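Local coordinates for protein 2-keto-3-deoxygluconate kinase (Thermotoga maritima, PDB 2AFB) that probably transfers a phosphate group from ATP to 2-keto-3-deoxygluconate, as a carbohydrate kinase of the pfkB family, at residues A[261-266]-A[279-284]; A[175-180]-A[203-208]. One frame throughout, in Å; residues are numbered along the deposited sequence.

Interaction 1. Residues A[261-266]-A[279-284]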
loop_
_atom_site.group_PDB
_atom_site.type_symbol
_atom_site.label_atom_id
_atom_site.label_comp_id
_atom_site.label_asym_id
_atom_site.label_seq_id
_atom_site.Cartn_x
_atom_site.Cartn_y
_atom_site.Cartn_z
ATOM N N VAL A 261 -17.982 -18.748 3.228
ATOM C CA VAL A 261 -19.347 -18.778 3.802
ATOM C C VAL A 261 -19.461 -19.792 4.933
ATOM O O VAL A 261 -19.118 -20.967 4.766
ATOM C CB VAL A 261 -20.402 -19.094 2.709
ATOM C CG1 VAL A 261 -21.838 -19.166 3.275
ATOM C CG2 VAL A 261 -20.313 -18.089 1.595
ATOM N N ASN A 262 -19.913 -19.312 6.100
ATOM C CA ASN A 262 -20.345 -20.151 7.214
ATOM C C ASN A 262 -21.772 -19.725 7.643
ATOM O O ASN A 262 -22.190 -18.599 7.435
ATOM C CB ASN A 262 -19.472 -19.980 8.457
ATOM C CG ASN A 262 -18.057 -20.513 8.325
ATOM O OD1 ASN A 262 -17.285 -20.404 9.288
ATOM N ND2 ASN A 262 -17.702 -21.096 7.183
ATOM N N TYR A 263 -22.509 -20.667 8.207
ATOM C CA TYR A 263 -23.697 -20.354 8.953
ATOM C C TYR A 263 -23.285 -20.262 10.394
ATOM O O TYR A 263 -22.353 -20.956 10.817
ATOM C CB TYR A 263 -24.732 -21.434 8.769
ATOM C CG TYR A 263 -25.317 -21.418 7.386
ATOM C CD1 TYR A 263 -24.711 -22.123 6.349
ATOM C CD2 TYR A 263 -26.472 -20.684 7.116
ATOM C CE1 TYR A 263 -25.242 -22.112 5.086
ATOM C CE2 TYR A 263 -27.029 -20.679 5.860
ATOM C CZ TYR A 263 -26.406 -21.394 4.846
ATOM O OH TYR A 263 -26.952 -21.388 3.589
ATOM N N TRP A 264 -23.951 -19.392 11.148
ATOM C CA TRP A 264 -23.559 -19.134 12.542
ATOM C C TRP A 264 -24.774 -18.844 13.399
ATOM O O TRP A 264 -25.642 -18.020 13.034
ATOM C CB TRP A 264 -22.588 -17.948 12.568
ATOM C CG TRP A 264 -22.159 -17.437 13.896
ATOM C CD1 TRP A 264 -22.715 -16.373 14.597
ATOM C CD2 TRP A 264 -21.083 -17.941 14.718
ATOM N NE1 TRP A 264 -22.033 -16.204 15.796
ATOM C CE2 TRP A 264 -21.034 -17.147 15.886
ATOM C CE3 TRP A 264 -20.147 -18.973 14.575
ATOM C CZ2 TRP A 264 -20.077 -17.378 16.907
ATOM C CZ3 TRP A 264 -19.213 -19.166 15.566
ATOM C CH2 TRP A 264 -19.189 -18.375 16.715
ATOM N N SER A 265 -24.795 -19.486 14.564
ATOM C CA SER A 265 -25.857 -19.289 15.549
ATOM C C SER A 265 -25.325 -19.715 16.897
ATOM O O SER A 265 -24.240 -20.296 16.979
ATOM C CB SER A 265 -27.104 -20.099 15.199
ATOM O OG SER A 265 -26.847 -21.473 15.344
ATOM N N VAL A 266 -26.057 -19.394 17.954
ATOM C CA VAL A 266 -25.619 -19.761 19.321
ATOM C C VAL A 266 -26.763 -20.244 20.143
ATOM O O VAL A 266 -27.929 -20.094 19.741
ATOM C CB VAL A 266 -24.934 -18.581 20.076
ATOM C CG1 VAL A 266 -23.785 -18.016 19.223
ATOM C CG2 VAL A 266 -26.002 -17.457 20.486
ATOM N N ARG A 279 -30.014 -17.757 13.078
ATOM C CA ARG A 279 -28.926 -18.345 12.348
ATOM C C ARG A 279 -28.577 -17.478 11.142
ATOM O O ARG A 279 -29.410 -17.171 10.332
ATOM C CB ARG A 279 -29.348 -19.731 11.875
ATOM C CG ARG A 279 -28.216 -20.544 11.226
ATOM C CD ARG A 279 -28.636 -22.020 11.144
ATOM N NE ARG A 279 -28.013 -22.777 10.060
ATOM C CZ ARG A 279 -28.461 -22.840 8.800
ATOM N NH1 ARG A 279 -29.506 -22.117 8.372
ATOM N NH2 ARG A 279 -27.806 -23.606 7.932
ATOM N N TYR A 280 -27.320 -17.113 11.022
ATOM C CA TYR A 280 -26.901 -16.155 10.003
ATOM C C TYR A 280 -26.046 -16.861 8.958
ATOM O O TYR A 280 -25.234 -17.724 9.275
ATOM C CB TYR A 280 -26.079 -15.035 10.650
ATOM C CG TYR A 280 -26.811 -14.223 11.691
ATOM C CD1 TYR A 280 -27.571 -13.112 11.317
ATOM C CD2 TYR A 280 -26.737 -14.546 13.044
ATOM C CE1 TYR A 280 -28.256 -12.338 12.263
ATOM C CE2 TYR A 280 -27.400 -13.771 13.997
ATOM C CZ TYR A 280 -28.167 -12.682 13.589
ATOM O OH TYR A 280 -28.840 -11.940 14.485
ATOM N N GLU A 281 -26.190 -16.453 7.717
ATOM C CA GLU A 281 -25.277 -16.917 6.691
ATOM C C GLU A 281 -24.276 -15.792 6.458
ATOM O O GLU A 281 -24.666 -14.690 6.162
ATOM C CB GLU A 281 -26.058 -17.254 5.425
ATOM C CG GLU A 281 -25.179 -17.775 4.305
ATOM C CD GLU A 281 -25.930 -17.953 3.030
ATOM O OE1 GLU A 281 -26.834 -18.799 3.027
ATOM O OE2 GLU A 281 -25.625 -17.243 2.047
ATOM N N ILE A 282 -22.998 -16.050 6.635
ATOM C CA ILE A 282 -22.028 -14.964 6.689
ATOM C C ILE A 282 -21.033 -15.153 5.560
ATOM O O ILE A 282 -20.462 -16.241 5.431
ATOM C CB ILE A 282 -21.247 -15.015 8.037
ATOM C CG1 ILE A 282 -22.247 -15.017 9.206
ATOM C CG2 ILE A 282 -20.227 -13.875 8.121
ATOM C CD1 ILE A 282 -21.579 -15.132 10.567
ATOM N N HIS A 283 -20.845 -14.120 4.731
ATOM C CA HIS A 283 -19.644 -14.008 3.896
ATOM C C HIS A 283 -18.593 -13.348 4.765
ATOM O O HIS A 283 -18.708 -12.161 5.132
ATOM C CB HIS A 283 -19.852 -13.169 2.634
ATOM C CG HIS A 283 -20.566 -13.867 1.528
ATOM N ND1 HIS A 283 -21.876 -14.299 1.631
ATOM C CD2 HIS A 283 -20.164 -14.168 0.267
ATOM C CE1 HIS A 283 -22.244 -14.835 0.481
ATOM N NE2 HIS A 283 -21.227 -14.757 -0.369
ATOM N N ILE A 284 -17.559 -14.109 5.056
ATOM C CA ILE A 284 -16.571 -13.787 6.045
ATOM C C ILE A 284 -15.469 -12.832 5.534
ATOM O O ILE A 284 -14.953 -13.023 4.447
ATOM C CB ILE A 284 -15.941 -15.143 6.521
ATOM C CG1 ILE A 284 -17.032 -16.017 7.180
ATOM C CG2 ILE A 284 -14.808 -14.915 7.435
ATOM C CD1 ILE A 284 -16.609 -17.446 7.402
#
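Tyr263 is held between Arg279 and Glu281 of the partner strand, one on each face of its ring. Starting at the backbone, CB of Tyr263 rests near NE of Arg279 and the carbonyl oxygen of Tyr280. CG and CD2 then run beneath the guanidinium, which lies flat on the ring with the planes at 4° and the centres 4.0 Å apart. NH2 of Arg279 sits toward the rim, 3.3 Å from Tyr263 CD2. On the opposite face CE2 meets CB of Glu281, and CG of Glu281 makes a CH-pi contact off the ring centre. CZ of Tyr263 already lies near Glu281 OE1, and at the tip the hydroxyl OH gives that oxygen a weak hydrogen bond at 2.7 Å. The extended chain of Glu281, with CG anti to the backbone N (chi1 -179°), runs alongside the ring to reach it. Arg279 has a second, charged partner, since its NE forms a salt bridge with Glu255.

Backbone bonds make this the antiparallel hairpin of strands 261-270 and 273-283, at the margin of the large sheet of this pfkB-family kinase. The hydrogen-bonded pairs are Asn262 with Ile282 and Trp264 with Tyr280; Ile282 N reaches Asn262 O at 2.8 Å. Their side chains point to the other face of the sheet, where CD1 of Ile282 packs on Trp264 CB at 3.6 Å and NE1 of Trp264 binds Ser319 on helix 308-322. CD1 of Ile284 lies against the amide of Asn262, 3.5 Å from Asn262 CG, while ND2 of Asn262 binds Val261 O and OD1 accepts Arg254.

Back on the face of Tyr263, CG2 of Val261 stands 3.9 Å over the centre of the His283 ring. Through NE2, His283 binds a nickel ion together with His283 of two neighbouring subunits.

Interaction 2. Residues A[175-180]-A[203-208]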
loop_
_atom_site.group_PDB
_atom_site.type_symbol
_atom_site.label_atom_id
_atom_site.label_comp_id
_atom_site.label_asym_id
_atom_site.label_seq_id
_atom_site.Cartn_x
_atom_site.Cartn_y
_atom_site.Cartn_z
ATOM N N CYS A 175 -15.371 -19.405 31.840
ATOM C CA CYS A 175 -14.338 -20.112 31.104
ATOM C C CYS A 175 -14.846 -20.456 29.701
ATOM O O CYS A 175 -15.895 -21.061 29.562
ATOM C CB CYS A 175 -13.979 -21.409 31.827
ATOM S SG CYS A 175 -12.734 -22.457 31.010
ATOM N N ASP A 176 -14.100 -20.069 28.684
ATOM C CA ASP A 176 -14.266 -20.621 27.334
ATOM C C ASP A 176 -13.265 -21.782 27.165
ATOM O O ASP A 176 -12.072 -21.568 27.188
ATOM C CB ASP A 176 -14.005 -19.525 26.270
ATOM C CG ASP A 176 -14.271 -19.997 24.815
ATOM O OD1 ASP A 176 -14.277 -21.241 24.539
ATOM O OD2 ASP A 176 -14.458 -19.094 23.944
ATOM N N LEU A 177 -13.770 -23.000 26.987
ATOM C CA LEU A 177 -12.943 -24.175 27.011
ATOM C C LEU A 177 -11.857 -24.156 25.940
ATOM O O LEU A 177 -10.746 -24.598 26.206
ATOM C CB LEU A 177 -13.782 -25.449 26.881
ATOM C CG LEU A 177 -14.792 -25.791 27.974
ATOM C CD1 LEU A 177 -15.467 -27.116 27.561
ATOM C CD2 LEU A 177 -14.123 -25.949 29.313
ATOM N N ASN A 178 -12.152 -23.642 24.757
ATOM C CA ASN A 178 -11.119 -23.465 23.727
ATOM C C ASN A 178 -10.089 -24.605 23.613
ATOM O O ASN A 178 -8.875 -24.367 23.741
ATOM C CB ASN A 178 -10.346 -22.159 23.996
ATOM C CG ASN A 178 -10.866 -20.986 23.206
ATOM O OD1 ASN A 178 -11.424 -21.131 22.109
ATOM N ND2 ASN A 178 -10.676 -19.804 23.760
ATOM N N TYR A 179 -10.555 -25.831 23.411
ATOM C CA TYR A 179 -9.642 -26.954 23.227
ATOM C C TYR A 179 -8.839 -26.768 21.941
ATOM O O TYR A 179 -9.404 -26.525 20.883
ATOM C CB TYR A 179 -10.332 -28.325 23.164
ATOM C CG TYR A 179 -9.333 -29.461 22.966
ATOM C CD1 TYR A 179 -8.422 -29.800 23.964
ATOM C CD2 TYR A 179 -9.249 -30.155 21.752
ATOM C CE1 TYR A 179 -7.487 -30.830 23.779
ATOM C CE2 TYR A 179 -8.305 -31.159 21.554
ATOM C CZ TYR A 179 -7.424 -31.490 22.563
ATOM O OH TYR A 179 -6.503 -32.505 22.355
ATOM N N ARG A 180 -7.524 -26.896 22.070
ATOM C CA ARG A 180 -6.592 -26.936 20.935
ATOM C C ARG A 180 -5.697 -28.164 21.057
ATOM O O ARG A 180 -4.910 -28.299 21.995
ATOM C CB ARG A 180 -5.743 -25.689 20.938
ATOM C CG ARG A 180 -6.566 -24.393 20.885
ATOM C CD ARG A 180 -7.323 -24.259 19.562
ATOM N NE ARG A 180 -7.897 -22.935 19.391
ATOM C CZ ARG A 180 -9.113 -22.574 19.782
ATOM N NH1 ARG A 180 -9.942 -23.427 20.373
ATOM N NH2 ARG A 180 -9.497 -21.331 19.598
ATOM N N LEU A 203 -20.080 -21.390 31.516
ATOM C CA LEU A 203 -19.294 -22.167 30.530
ATOM C C LEU A 203 -19.590 -21.694 29.141
ATOM O O LEU A 203 -20.762 -21.499 28.770
ATOM C CB LEU A 203 -19.667 -23.649 30.604
ATOM C CG LEU A 203 -18.759 -24.583 29.807
ATOM C CD1 LEU A 203 -17.404 -24.718 30.472
ATOM C CD2 LEU A 203 -19.397 -25.964 29.683
ATOM N N ILE A 204 -18.521 -21.479 28.383
ATOM C CA ILE A 204 -18.591 -21.107 26.983
ATOM C C ILE A 204 -17.815 -22.204 26.246
ATOM O O ILE A 204 -16.717 -22.598 26.676
ATOM C CB ILE A 204 -17.992 -19.697 26.751
ATOM C CG1 ILE A 204 -18.820 -18.681 27.526
ATOM C CG2 ILE A 204 -17.993 -19.355 25.303
ATOM C CD1 ILE A 204 -18.028 -17.536 28.066
ATOM N N ALA A 205 -18.421 -22.732 25.190
ATOM C CA ALA A 205 -17.852 -23.866 24.469
ATOM C C ALA A 205 -18.486 -24.071 23.096
ATOM O O ALA A 205 -19.442 -23.386 22.723
ATOM C CB ALA A 205 -18.036 -25.115 25.283
ATOM N N ASN A 206 -17.918 -25.015 22.357
ATOM C CA ASN A 206 -18.573 -25.659 21.229
ATOM C C ASN A 206 -18.617 -27.146 21.538
ATOM O O ASN A 206 -18.183 -27.579 22.640
ATOM C CB ASN A 206 -17.880 -25.330 19.894
ATOM C CG ASN A 206 -16.413 -25.740 19.843
ATOM O OD1 ASN A 206 -15.977 -26.673 20.509
ATOM N ND2 ASN A 206 -15.640 -25.008 19.055
ATOM N N GLU A 207 -19.177 -27.932 20.618
ATOM C CA GLU A 207 -19.407 -29.356 20.911
ATOM C C GLU A 207 -18.097 -30.132 21.058
ATOM O O GLU A 207 -17.977 -30.958 21.963
ATOM C CB GLU A 207 -20.339 -30.037 19.885
ATOM C CG GLU A 207 -19.728 -30.379 18.511
ATOM C CD GLU A 207 -20.239 -31.704 17.961
ATOM O OE1 GLU A 207 -20.935 -31.706 16.926
ATOM O OE2 GLU A 207 -19.946 -32.744 18.575
ATOM N N GLU A 208 -17.122 -29.844 20.203
ATOM C CA GLU A 208 -15.816 -30.470 20.324
ATOM C C GLU A 208 -15.208 -30.183 21.709
ATOM O O GLU A 208 -14.761 -31.108 22.380
ATOM C CB GLU A 208 -14.867 -29.979 19.201
ATOM C CG GLU A 208 -13.469 -30.679 19.136
#
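With CG anti to its backbone N (chi1 -175°), Asp176 crosses Ile204 at about a right angle, and its carboxylate comes against the CG2 branch, OD2 lying 3.8 Å from that methyl. Leu177 has CG beside the backbone N (chi1 -63°), from where its two methyls serve different partners: CD2 meets CD1 of Leu203 at 3.7 Å, and CD1 meets CB of Ala205 at 4.0 Å.

The backbones pair in parallel, and Ile204 bonds to the residues before and after Asp176. Its N donates to Cys175 O at 2.9 Å, and its O accepts Leu177 N at 3.0 Å. The CA-H of Asp176 makes a further, weaker contact with the same Ile204 oxygen.

The chain turns out of the strand directly after Asp176, and OD1 of this buried carboxylate takes a weak hydrogen bond from Asn178 N at 3.2 Å. An alanine in place of Asp176 would probably leave Asn178 N without this acceptor and open a gap against CG2 of Ile204, so that the turn is held less firmly.

Further on, Tyr179 N is fixed by the side chain of Asp209. On the other segment Asn206 is the N-cap of helix 207-214, its OD1 accepting the backbone N of that same Asp209, so one residue links the two strand exits. Met193 of helix 186-196 packs on Cys175 and Leu177, whereas His143 of strand 139-145 touches Asp176 and Ile204 on the opposite face.

Two adjacent parallel strands, with their connecting helix laid over one face, form a beta-alpha-beta unit, the building block of the central alpha/beta sheet in the ribokinase fold.

Interaction 2 comes first along the chain: strand 172-176 leads through helix 186-196 to strand 202-205, and pairing of the two strands closes that loop. The chain then passes helices 207-214 and 230-244 and enters strand 248-255, which lies between strands 202-205 and 261-270 in the same sheet. Interaction 1 follows as a shorter loop, the hairpin of strands 261-270 and 273-283. The two loops are in series and neither nest nor cross. Their centres lie 19 Å apart and their nearest atoms about 8 Å, without touching. Interaction 2 thus joins parallel strands within the sheet, and interaction 1 builds its antiparallel margin, where neighbouring subunits meet.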